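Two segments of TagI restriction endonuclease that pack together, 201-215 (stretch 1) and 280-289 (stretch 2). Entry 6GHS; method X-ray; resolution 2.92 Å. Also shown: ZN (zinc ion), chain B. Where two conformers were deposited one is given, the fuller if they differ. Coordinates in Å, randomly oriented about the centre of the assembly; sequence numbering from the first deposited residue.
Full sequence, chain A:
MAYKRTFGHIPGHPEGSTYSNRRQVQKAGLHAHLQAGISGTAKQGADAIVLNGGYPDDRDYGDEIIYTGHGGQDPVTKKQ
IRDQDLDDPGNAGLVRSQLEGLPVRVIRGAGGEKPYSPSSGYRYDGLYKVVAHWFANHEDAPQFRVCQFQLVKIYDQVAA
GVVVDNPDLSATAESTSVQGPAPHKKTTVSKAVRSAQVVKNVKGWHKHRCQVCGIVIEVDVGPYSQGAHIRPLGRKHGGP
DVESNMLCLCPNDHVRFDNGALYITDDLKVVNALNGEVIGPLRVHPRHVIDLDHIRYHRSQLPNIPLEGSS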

# COMPACT_ATOMS: atom_id res chain seq x y z
N ASN A 201 -8.04 -6.77 -17.10
CA ASN A 201 -9.30 -6.72 -17.87
C ASN A 201 -10.16 -5.52 -17.47
O ASN A 201 -10.63 -4.76 -18.32
N VAL A 202 -10.35 -5.39 -16.17
CA VAL A 202 -11.27 -4.42 -15.60
C VAL A 202 -10.78 -3.01 -15.90
O VAL A 202 -11.57 -2.16 -16.31
N LYS A 203 -9.49 -2.79 -15.70
CA LYS A 203 -8.87 -1.49 -16.03
C LYS A 203 -8.84 -1.20 -17.54
O LYS A 203 -9.05 -0.06 -17.95
N GLY A 204 -8.58 -2.24 -18.34
CA GLY A 204 -8.63 -2.15 -19.80
C GLY A 204 -10.00 -1.79 -20.36
O GLY A 204 -10.11 -0.97 -21.27
N TRP A 205 -11.05 -2.41 -19.82
CA TRP A 205 -12.42 -2.11 -20.26
C TRP A 205 -12.85 -0.69 -19.95
O TRP A 205 -13.63 -0.10 -20.69
N HIS A 206 -12.35 -0.17 -18.83
CA HIS A 206 -12.72 1.17 -18.35
C HIS A 206 -11.71 2.25 -18.75
O HIS A 206 -12.03 3.44 -18.68
N LYS A 207 -10.52 1.83 -19.17
CA LYS A 207 -9.41 2.73 -19.52
C LYS A 207 -9.00 3.58 -18.34
O LYS A 207 -8.91 4.80 -18.43
N HIS A 208 -8.77 2.89 -17.23
CA HIS A 208 -8.37 3.52 -15.97
C HIS A 208 -9.27 4.69 -15.49
O HIS A 208 -8.80 5.57 -14.76
N ARG A 209 -10.54 4.69 -15.87
CA ARG A 209 -11.47 5.72 -15.41
C ARG A 209 -12.15 5.20 -14.18
O ARG A 209 -12.63 4.06 -14.17
N CYS A 210 -12.20 6.04 -13.16
CA CYS A 210 -12.91 5.71 -11.95
C CYS A 210 -14.38 5.55 -12.26
O CYS A 210 -15.00 6.42 -12.88
N GLN A 211 -14.93 4.42 -11.82
CA GLN A 211 -16.34 4.15 -12.01
C GLN A 211 -17.25 5.08 -11.18
O GLN A 211 -18.43 5.21 -11.47
N VAL A 212 -16.69 5.75 -10.18
CA VAL A 212 -17.46 6.66 -9.33
C VAL A 212 -17.37 8.12 -9.78
O VAL A 212 -18.41 8.74 -10.01
N CYS A 213 -16.15 8.66 -9.89
CA CYS A 213 -15.93 10.11 -10.16
C CYS A 213 -15.50 10.43 -11.60
O CYS A 213 -15.36 11.60 -11.97
N GLY A 214 -15.27 9.40 -12.41
CA GLY A 214 -14.99 9.60 -13.82
C GLY A 214 -13.55 9.91 -14.22
O GLY A 214 -13.23 9.80 -15.40
N ILE A 215 -12.67 10.26 -13.27
CA ILE A 215 -11.34 10.70 -13.68
C ILE A 215 -10.38 9.58 -13.94
O ILE A 215 -10.51 8.49 -13.40
N GLY A 280 -24.59 9.88 -7.82
CA GLY A 280 -24.78 9.73 -9.26
C GLY A 280 -24.71 8.26 -9.65
O GLY A 280 -24.54 7.40 -8.79
N PRO A 281 -24.87 7.95 -10.95
CA PRO A 281 -24.83 6.55 -11.39
C PRO A 281 -23.41 6.05 -11.55
O PRO A 281 -22.51 6.84 -11.88
N LEU A 282 -23.24 4.75 -11.30
CA LEU A 282 -21.97 4.06 -11.54
C LEU A 282 -21.72 4.00 -13.04
O LEU A 282 -22.63 3.70 -13.80
N ARG A 283 -20.50 4.32 -13.47
CA ARG A 283 -20.11 4.17 -14.87
C ARG A 283 -19.97 2.68 -15.15
O ARG A 283 -19.19 2.00 -14.48
N VAL A 284 -20.75 2.19 -16.12
CA VAL A 284 -20.79 0.77 -16.48
C VAL A 284 -20.17 0.57 -17.87
O VAL A 284 -20.11 1.51 -18.67
N HIS A 285 -19.67 -0.63 -18.12
CA HIS A 285 -19.20 -1.03 -19.44
C HIS A 285 -19.83 -2.40 -19.78
O HIS A 285 -19.92 -3.26 -18.91
N PRO A 286 -20.28 -2.59 -21.04
CA PRO A 286 -21.07 -3.79 -21.39
C PRO A 286 -20.39 -5.15 -21.23
O PRO A 286 -21.06 -6.14 -20.95
N ARG A 287 -19.07 -5.20 -21.41
CA ARG A 287 -18.29 -6.43 -21.21
C ARG A 287 -17.96 -6.71 -19.73
O ARG A 287 -17.48 -7.80 -19.39
N HIS A 288 -18.19 -5.71 -18.86
CA HIS A 288 -17.97 -5.78 -17.41
C HIS A 288 -19.30 -5.96 -16.66
O HIS A 288 -20.06 -5.01 -16.46
N VAL A 289 -19.57 -7.20 -16.25
CA VAL A 289 -20.81 -7.54 -15.57
C VAL A 289 -20.58 -7.62 -14.06
O VAL A 289 -19.96 -8.57 -13.56

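Stretch 2 runs along the end of a helix and the zinc-binding loop that follows it in stretch 1. Gly280 has no side chain, and the CA-to-CB bond of Pro281 points away from stretch 1. Leu282 leaves the backbone sideways (chi1 t, chi2 p), but its end comes nearer. Its CD1 lies 3.8 Å from Gln211 CB.

Arg283 is pinned by two hydrogen bonds. Its N donates to Gln211 O at 3.0 Å, and its O accepts from Gln211 NE2 at 2.9 Å. Gln211 (chi1 m, chi2 t) thus binds the same residue with backbone and side chain. The Arg283 side chain points toward stretch 1 (chi1 m, chi2 t, chi3 p). Its CD lies 3.9 Å from Gly214 CA. Its guanidinium meets that of Arg209, despite the like charges, with Arg209 NE 3.7 Å from Arg283 NH2. A water helps hold this corner. It donates to Arg209 O and accepts weakly from Arg283 NH1 and His206 ND1.

Val284 points away. His285 (chi1 t) points toward Trp205, and Trp205 CB sits over its ring face. The His285 ring and the Trp205 five-membered ring are nearly parallel but slid apart, so they barely overlap.

A type I turn from His285 to His288 carries the chain past Trp205 (chi1 m). Arg287 (chi1 m) is poorly ordered, yet its CB lies over the face of the indole five-membered ring. Its CB is 4.0 Å from Trp205 NE1.

His288 (chi1 t) points in and is buried. Its CB is 3.6 Å from Trp205 CE3, and its NE2 is 3.9 Å from Val202 CG2. His206 NE2 approaches His288 ND1 to 3.0 Å. Val289 points away.

Behind the contact, zinc is bound by Cys210 SG at 2.4 Å and Cys213 SG at 2.0 Å, with two further ligands elsewhere in the structure.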

# COMPACT_ATOMS: atom_id res chain seq x y z
CB ASN A 201 -10.15 -7.98 -17.64
CG ASN A 201 -9.68 -9.18 -18.45
OD1 ASN A 201 -9.13 -9.04 -19.54
ND2 ASN A 201 -9.92 -10.38 -17.92
CB VAL A 202 -11.42 -4.64 -14.08
CG1 VAL A 202 -12.16 -3.48 -13.42
CG2 VAL A 202 -12.13 -5.96 -13.80
CB LYS A 203 -7.45 -1.40 -15.47
CG LYS A 203 -7.36 -1.36 -13.95
CD LYS A 203 -5.91 -1.13 -13.54
CE LYS A 203 -5.76 -1.04 -12.03
NZ LYS A 203 -4.34 -0.80 -11.67
CB TRP A 205 -13.43 -3.06 -19.62
CG TRP A 205 -13.34 -4.47 -20.10
CD1 TRP A 205 -13.00 -4.89 -21.35
CD2 TRP A 205 -13.64 -5.64 -19.35
NE1 TRP A 205 -13.05 -6.26 -21.41
CE2 TRP A 205 -13.44 -6.75 -20.20
CE3 TRP A 205 -14.05 -5.87 -18.03
CZ2 TRP A 205 -13.64 -8.07 -19.77
CZ3 TRP A 205 -14.25 -7.19 -17.60
CH2 TRP A 205 -14.04 -8.27 -18.47
CB HIS A 206 -12.91 1.14 -16.82
CG HIS A 206 -14.18 0.47 -16.39
ND1 HIS A 206 -15.41 1.10 -16.47
CD2 HIS A 206 -14.41 -0.77 -15.90
CE1 HIS A 206 -16.34 0.27 -16.04
NE2 HIS A 206 -15.77 -0.87 -15.69
CB LYS A 207 -9.73 3.58 -20.76
CG LYS A 207 -9.91 2.75 -22.00
CD LYS A 207 -10.34 3.61 -23.16
CE LYS A 207 -10.75 2.73 -24.33
NZ LYS A 207 -11.60 3.52 -25.26
CB HIS A 208 -6.91 3.95 -16.08
CG HIS A 208 -6.00 2.85 -16.51
ND1 HIS A 208 -5.43 1.96 -15.63
CD2 HIS A 208 -5.56 2.49 -17.74
CE1 HIS A 208 -4.68 1.11 -16.29
NE2 HIS A 208 -4.74 1.40 -17.57
CB ARG A 209 -12.55 6.03 -16.43
CG ARG A 209 -12.07 6.90 -17.58
CD ARG A 209 -13.16 7.10 -18.62
NE ARG A 209 -14.02 8.24 -18.29
CZ ARG A 209 -13.76 9.52 -18.58
NH1 ARG A 209 -12.64 9.89 -19.22
NH2 ARG A 209 -14.64 10.46 -18.22
CB CYS A 210 -12.74 6.79 -10.91
SG CYS A 210 -13.50 6.34 -9.34
CB GLN A 211 -16.65 2.67 -11.74
CG GLN A 211 -16.00 1.73 -12.75
CD GLN A 211 -16.46 0.28 -12.63
OE1 GLN A 211 -15.65 -0.61 -12.37
NE2 GLN A 211 -17.76 0.04 -12.82
CB VAL A 212 -17.03 6.55 -7.87
CG1 VAL A 212 -17.80 7.55 -7.01
CG2 VAL A 212 -17.22 5.11 -7.37
CB CYS A 213 -14.92 10.72 -9.17
SG CYS A 213 -13.22 10.20 -9.37
CB ILE A 215 -10.66 11.69 -12.72
CG1 ILE A 215 -10.31 11.06 -11.37
CG2 ILE A 215 -11.52 12.93 -12.53
CD1 ILE A 215 -9.25 11.87 -10.65
CB PRO A 281 -25.54 6.59 -12.74
CG PRO A 281 -25.21 7.93 -13.27
CD PRO A 281 -25.08 8.86 -12.09
CB LEU A 282 -22.04 2.63 -10.97
CG LEU A 282 -20.79 1.76 -10.86
CD1 LEU A 282 -19.85 2.24 -9.77
CD2 LEU A 282 -21.18 0.32 -10.58
CB ARG A 283 -18.79 4.89 -15.17
CG ARG A 283 -18.79 6.37 -14.79
CD ARG A 283 -17.63 7.17 -15.40
NE ARG A 283 -17.73 7.29 -16.85
CZ ARG A 283 -17.11 6.49 -17.69
NH1 ARG A 283 -16.33 5.52 -17.24
NH2 ARG A 283 -17.25 6.65 -18.99
CB VAL A 284 -22.24 0.23 -16.41
CG1 VAL A 284 -22.28 -1.30 -16.47
CG2 VAL A 284 -22.90 0.71 -15.12
CB HIS A 285 -17.68 -1.10 -19.45
CG HIS A 285 -17.10 -1.44 -20.78
ND1 HIS A 285 -16.83 -2.73 -21.17
CD2 HIS A 285 -16.74 -0.65 -21.83
CE1 HIS A 285 -16.33 -2.73 -22.39
NE2 HIS A 285 -16.27 -1.48 -22.81
CB PRO A 286 -21.41 -3.55 -22.86
CG PRO A 286 -21.37 -2.07 -23.02
CD PRO A 286 -20.20 -1.67 -22.19
CB ARG A 287 -17.00 -6.37 -22.03
CG ARG A 287 -17.20 -6.05 -23.51
CD ARG A 287 -15.89 -6.01 -24.29
NE ARG A 287 -15.42 -7.35 -24.64
CZ ARG A 287 -15.93 -8.13 -25.60
NH1 ARG A 287 -16.96 -7.72 -26.35
NH2 ARG A 287 -15.40 -9.33 -25.81
CB HIS A 288 -17.25 -4.50 -16.95
CG HIS A 288 -16.77 -4.54 -15.53
ND1 HIS A 288 -16.89 -3.46 -14.68
CD2 HIS A 288 -16.15 -5.51 -14.82
CE1 HIS A 288 -16.37 -3.77 -13.50
NE2 HIS A 288 -15.92 -5.01 -13.56
CB VAL A 289 -21.38 -8.89 -16.07
CG1 VAL A 289 -22.65 -9.28 -15.29
CG2 VAL A 289 -21.67 -8.81 -17.56
ZN ZN B . -13.01 8.52 -8.40
O HOH W 1 -15.12 3.95 -15.45